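Local coordinates for 336aa long hypothetical dTDP-glucose 4,6-dehydratase (Pyrococcus horikoshii, PDB 2HUN), which probably acts as an NAD(+)-dependent dTDP-glucose 4,6-dehydratase, a lyase built on a Rossmann fold that binds NAD(+), at residues I197-Y208 with V322-W332. Sequence-based numbering, arbitrary orientation.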
loop_
_atom_site.group_PDB
_atom_site.type_symbol
_atom_site.label_atom_id
_atom_site.label_comp_id
_atom_site.label_asym_id
_atom_site.label_seq_id
_atom_site.Cartn_x
_atom_site.Cartn_y
_atom_site.Cartn_z
ATOM N N ILE A 197 16.318 -15.062 -29.395
ATOM C CA ILE A 197 16.976 -14.230 -30.391
ATOM C C ILE A 197 18.463 -14.566 -30.539
ATOM O O ILE A 197 18.936 -14.871 -31.638
ATOM C CB ILE A 197 16.823 -12.736 -30.030
ATOM C CG1 ILE A 197 15.360 -12.316 -30.214
ATOM C CG2 ILE A 197 17.754 -11.886 -30.888
ATOM C CD1 ILE A 197 15.050 -10.911 -29.740
ATOM N N ARG A 198 19.198 -14.513 -29.435
ATOM C CA ARG A 198 20.624 -14.810 -29.466
ATOM C C ARG A 198 20.934 -16.221 -29.964
ATOM O O ARG A 198 21.868 -16.413 -30.738
ATOM C CB ARG A 198 21.242 -14.604 -28.080
ATOM C CG ARG A 198 21.361 -13.140 -27.667
ATOM C CD ARG A 198 21.900 -13.006 -26.242
ATOM N NE ARG A 198 23.289 -13.446 -26.117
ATOM C CZ ARG A 198 24.344 -12.709 -26.454
ATOM N NH1 ARG A 198 24.178 -11.482 -26.938
ATOM N NH2 ARG A 198 25.570 -13.200 -26.307
ATOM N N ALA A 199 20.152 -17.204 -29.529
ATOM C CA ALA A 199 20.380 -18.582 -29.946
ATOM C C ALA A 199 20.155 -18.750 -31.447
ATOM O O ALA A 199 20.883 -19.488 -32.111
ATOM C CB ALA A 199 19.469 -19.525 -29.170
ATOM N N SER A 200 19.145 -18.072 -31.983
ATOM C CA SER A 200 18.861 -18.171 -33.409
ATOM C C SER A 200 20.003 -17.540 -34.207
ATOM O O SER A 200 20.123 -17.760 -35.413
ATOM C CB SER A 200 17.548 -17.462 -33.751
ATOM O OG SER A 200 17.687 -16.053 -33.660
ATOM N N LEU A 201 20.834 -16.756 -33.521
ATOM C CA LEU A 201 21.968 -16.082 -34.144
ATOM C C LEU A 201 23.297 -16.713 -33.746
ATOM O O LEU A 201 24.360 -16.112 -33.929
ATOM C CB LEU A 201 21.981 -14.602 -33.756
ATOM C CG LEU A 201 20.893 -13.725 -34.375
ATOM C CD1 LEU A 201 20.927 -12.344 -33.738
ATOM C CD2 LEU A 201 21.108 -13.635 -35.881
ATOM N N GLY A 202 23.234 -17.919 -33.194
ATOM C CA GLY A 202 24.442 -18.607 -32.781
ATOM C C GLY A 202 25.279 -17.866 -31.752
ATOM O O GLY A 202 26.480 -18.112 -31.643
ATOM N N LEU A 203 24.657 -16.962 -30.996
ATOM C CA LEU A 203 25.377 -16.204 -29.975
ATOM C C LEU A 203 25.363 -16.942 -28.641
ATOM O O LEU A 203 24.420 -17.672 -28.329
ATOM C CB LEU A 203 24.762 -14.808 -29.803
ATOM C CG LEU A 203 24.743 -13.903 -31.038
ATOM C CD1 LEU A 203 24.077 -12.575 -30.707
ATOM C CD2 LEU A 203 26.168 -13.671 -31.521
ATOM N N LYS A 204 26.421 -16.748 -27.857
ATOM C CA LYS A 204 26.547 -17.385 -26.555
ATOM C C LYS A 204 25.512 -16.844 -25.574
ATOM O O LYS A 204 25.318 -15.635 -25.461
ATOM C CB LYS A 204 27.948 -17.151 -25.982
ATOM C CG LYS A 204 29.083 -17.783 -26.779
ATOM C CD LYS A 204 29.005 -19.301 -26.762
ATOM C CE LYS A 204 30.172 -19.926 -27.519
ATOM N NZ LYS A 204 30.097 -21.416 -27.530
ATOM N N ILE A 205 24.846 -17.750 -24.872
ATOM C CA ILE A 205 23.844 -17.374 -23.889
ATOM C C ILE A 205 24.529 -17.393 -22.522
ATOM O O ILE A 205 24.874 -18.452 -22.010
ATOM C CB ILE A 205 22.673 -18.382 -23.896
ATOM C CG1 ILE A 205 21.945 -18.310 -25.242
ATOM C CG2 ILE A 205 21.728 -18.104 -22.734
ATOM C CD1 ILE A 205 21.053 -19.506 -25.523
ATOM N N PRO A 206 24.743 -16.223 -21.913
ATOM C CA PRO A 206 25.408 -16.241 -20.606
ATOM C C PRO A 206 24.491 -16.695 -19.495
ATOM O O PRO A 206 23.282 -16.506 -19.553
ATOM C CB PRO A 206 25.852 -14.802 -20.392
ATOM C CG PRO A 206 25.184 -13.994 -21.487
ATOM C CD PRO A 206 24.241 -14.878 -22.232
ATOM N N ILE A 207 25.082 -17.290 -18.473
ATOM C CA ILE A 207 24.372 -17.754 -17.289
ATOM C C ILE A 207 25.221 -17.527 -16.045
ATOM O O ILE A 207 26.211 -18.198 -15.792
ATOM C CB ILE A 207 24.081 -19.244 -17.436
ATOM C CG1 ILE A 207 24.230 -19.943 -16.080
ATOM C CG2 ILE A 207 25.100 -19.871 -18.405
ATOM C CD1 ILE A 207 23.322 -21.161 -15.961
ATOM N N TYR A 208 24.841 -16.488 -15.287
ATOM C CA TYR A 208 25.701 -16.099 -14.176
ATOM C C TYR A 208 25.538 -17.044 -12.986
ATOM O O TYR A 208 24.531 -17.040 -12.288
ATOM C CB TYR A 208 25.332 -14.674 -13.764
ATOM C CG TYR A 208 25.380 -13.776 -14.949
ATOM C CD1 TYR A 208 24.373 -13.839 -15.908
ATOM C CD2 TYR A 208 26.416 -12.854 -15.095
ATOM C CE1 TYR A 208 24.394 -12.980 -16.997
ATOM C CE2 TYR A 208 26.443 -12.001 -16.190
ATOM C CZ TYR A 208 25.439 -12.065 -17.138
ATOM O OH TYR A 208 25.444 -11.204 -18.218
ATOM N N VAL A 322 16.095 -4.391 -30.653
ATOM C CA VAL A 322 17.382 -4.865 -30.150
ATOM C C VAL A 322 18.477 -3.827 -30.385
ATOM O O VAL A 322 18.452 -3.098 -31.380
ATOM C CB VAL A 322 17.781 -6.210 -30.796
ATOM C CG1 VAL A 322 16.812 -7.298 -30.351
ATOM C CG2 VAL A 322 17.783 -6.088 -32.314
ATOM N N ASP A 323 19.434 -3.761 -29.462
ATOM C CA ASP A 323 20.507 -2.749 -29.546
ATOM C C ASP A 323 21.886 -3.341 -29.903
ATOM O O ASP A 323 22.231 -3.533 -31.063
ATOM C CB ASP A 323 20.575 -1.919 -28.249
ATOM C CG ASP A 323 20.461 -2.807 -27.016
ATOM O OD1 ASP A 323 20.759 -3.988 -27.138
ATOM O OD2 ASP A 323 20.167 -2.294 -25.932
ATOM N N GLU A 324 22.698 -3.599 -28.863
ATOM C CA GLU A 324 24.052 -4.091 -29.116
ATOM C C GLU A 324 24.545 -4.904 -27.927
ATOM O O GLU A 324 25.318 -5.845 -28.037
ATOM C CB GLU A 324 24.970 -2.882 -29.320
ATOM C CG GLU A 324 26.384 -3.293 -29.721
ATOM C CD GLU A 324 26.570 -3.049 -31.201
ATOM O OE1 GLU A 324 26.741 -1.903 -31.588
ATOM O OE2 GLU A 324 26.533 -4.016 -31.960
ATOM N N ARG A 325 24.104 -4.453 -26.746
ATOM C CA ARG A 325 24.253 -5.253 -25.542
ATOM C C ARG A 325 23.651 -6.649 -25.757
ATOM O O ARG A 325 24.108 -7.656 -25.231
ATOM C CB ARG A 325 23.440 -4.522 -24.470
ATOM C CG ARG A 325 23.803 -4.896 -23.032
ATOM C CD ARG A 325 23.493 -3.744 -22.071
ATOM N NE ARG A 325 23.500 -2.467 -22.801
ATOM C CZ ARG A 325 23.161 -1.341 -22.139
ATOM N NH1 ARG A 325 22.832 -1.383 -20.861
ATOM N NH2 ARG A 325 23.179 -0.172 -22.790
ATOM N N ILE A 326 22.546 -6.647 -26.533
ATOM C CA ILE A 326 21.742 -7.851 -26.719
ATOM C C ILE A 326 22.333 -8.777 -27.786
ATOM O O ILE A 326 22.241 -9.995 -27.702
ATOM C CB ILE A 326 20.322 -7.405 -27.090
ATOM C CG1 ILE A 326 19.649 -6.753 -25.886
ATOM C CG2 ILE A 326 19.474 -8.616 -27.514
ATOM C CD1 ILE A 326 18.363 -6.006 -26.264
ATOM N N LEU A 327 22.909 -8.168 -28.841
ATOM C CA LEU A 327 23.511 -8.985 -29.898
ATOM C C LEU A 327 25.027 -9.145 -29.736
ATOM O O LEU A 327 25.713 -9.754 -30.546
ATOM C CB LEU A 327 23.207 -8.325 -31.244
ATOM C CG LEU A 327 21.716 -8.306 -31.585
ATOM C CD1 LEU A 327 21.463 -8.276 -33.095
ATOM C CD2 LEU A 327 20.965 -9.524 -31.048
ATOM N N HIS A 328 25.546 -8.550 -28.667
ATOM C CA HIS A 328 26.981 -8.569 -28.397
ATOM C C HIS A 328 27.479 -10.008 -28.190
ATOM O O HIS A 328 26.834 -10.806 -27.518
ATOM C CB HIS A 328 27.277 -7.738 -27.143
ATOM C CG HIS A 328 28.695 -7.266 -27.047
ATOM N ND1 HIS A 328 29.753 -8.124 -26.838
ATOM C CD2 HIS A 328 29.228 -6.023 -27.121
ATOM C CE1 HIS A 328 30.877 -7.431 -26.788
ATOM N NE2 HIS A 328 30.587 -6.153 -26.956
ATOM N N PRO A 329 28.645 -10.350 -28.756
ATOM C CA PRO A 329 29.221 -11.699 -28.638
ATOM C C PRO A 329 29.545 -12.089 -27.188
ATOM O O PRO A 329 29.335 -13.232 -26.774
ATOM C CB PRO A 329 30.500 -11.619 -29.472
ATOM C CG PRO A 329 30.326 -10.409 -30.335
ATOM C CD PRO A 329 29.532 -9.455 -29.518
ATOM N N THR A 330 30.078 -11.120 -26.439
ATOM C CA THR A 330 30.490 -11.305 -25.039
ATOM C C THR A 330 29.928 -10.210 -24.125
ATOM O O THR A 330 30.683 -9.425 -23.550
ATOM C CB THR A 330 32.031 -11.245 -24.906
ATOM O OG1 THR A 330 32.487 -9.921 -25.218
ATOM C CG2 THR A 330 32.691 -12.225 -25.857
ATOM N N PRO A 331 28.598 -10.151 -23.965
ATOM C CA PRO A 331 27.972 -9.132 -23.113
ATOM C C PRO A 331 28.318 -9.169 -21.624
ATOM O O PRO A 331 28.253 -8.146 -20.942
ATOM C CB PRO A 331 26.481 -9.387 -23.318
ATOM C CG PRO A 331 26.430 -10.864 -23.557
ATOM C CD PRO A 331 27.589 -11.083 -24.497
ATOM N N TRP A 332 28.687 -10.342 -21.120
ATOM C CA TRP A 332 29.026 -10.488 -19.705
ATOM C C TRP A 332 30.366 -9.832 -19.373
ATOM O O TRP A 332 30.830 -9.896 -18.234
ATOM C CB TRP A 332 29.060 -11.968 -19.315
ATOM C CG TRP A 332 30.069 -12.773 -20.068
ATOM C CD1 TRP A 332 31.347 -13.053 -19.683
ATOM C CD2 TRP A 332 29.889 -13.389 -21.349
ATOM N NE1 TRP A 332 31.976 -13.810 -20.644
ATOM C CE2 TRP A 332 31.104 -14.031 -21.678
ATOM C CE3 TRP A 332 28.819 -13.463 -22.251
ATOM C CZ2 TRP A 332 31.280 -14.738 -22.873
ATOM C CZ3 TRP A 332 28.993 -14.167 -23.441
ATOM C CH2 TRP A 332 30.217 -14.796 -23.738
#
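R198 reaches from the last turn of helix 191-200 to the backbone of the C-terminal loop 322-332, beside a Schellman motif that ends the helix at G202 before strand 205-208. Polar evidence centres on its guanidinium. R198 NH1 donates to I326 O at 2.6 Å, from above that carbonyl plane, and to H328 O at 2.8 Å; R198 NH2 meets H328 O at 3.0 Å, so two nitrogens grip one oxygen end-on. R198 NH2 also bonds K204 O, 2.6 Å away in the carbonyl plane. All three acceptors lie within 5° of the guanidinium plane, and a bend at chi3 (67°) turns the group to them. Replacing R198 with an alanine is likely to leave the carbonyls of I326, H328 and K204 without these donors and free the loop from the helix end. P331 CG lies over one guanidinium face. Apolar contacts flank this network. Near the helix, L327 CD2 touches I197 CG2 (4.0 Å) and L201 CD1, while V322 CG1 meets I197 CD1. Near the strand, which pairs in parallel with strand 268-271, W332 CH2 lies near K204 CB, Y208 OH sits beside W332 CB, and W332 also touches V271; P206 CB approaches W332 CE3 obliquely at 3.7 Å.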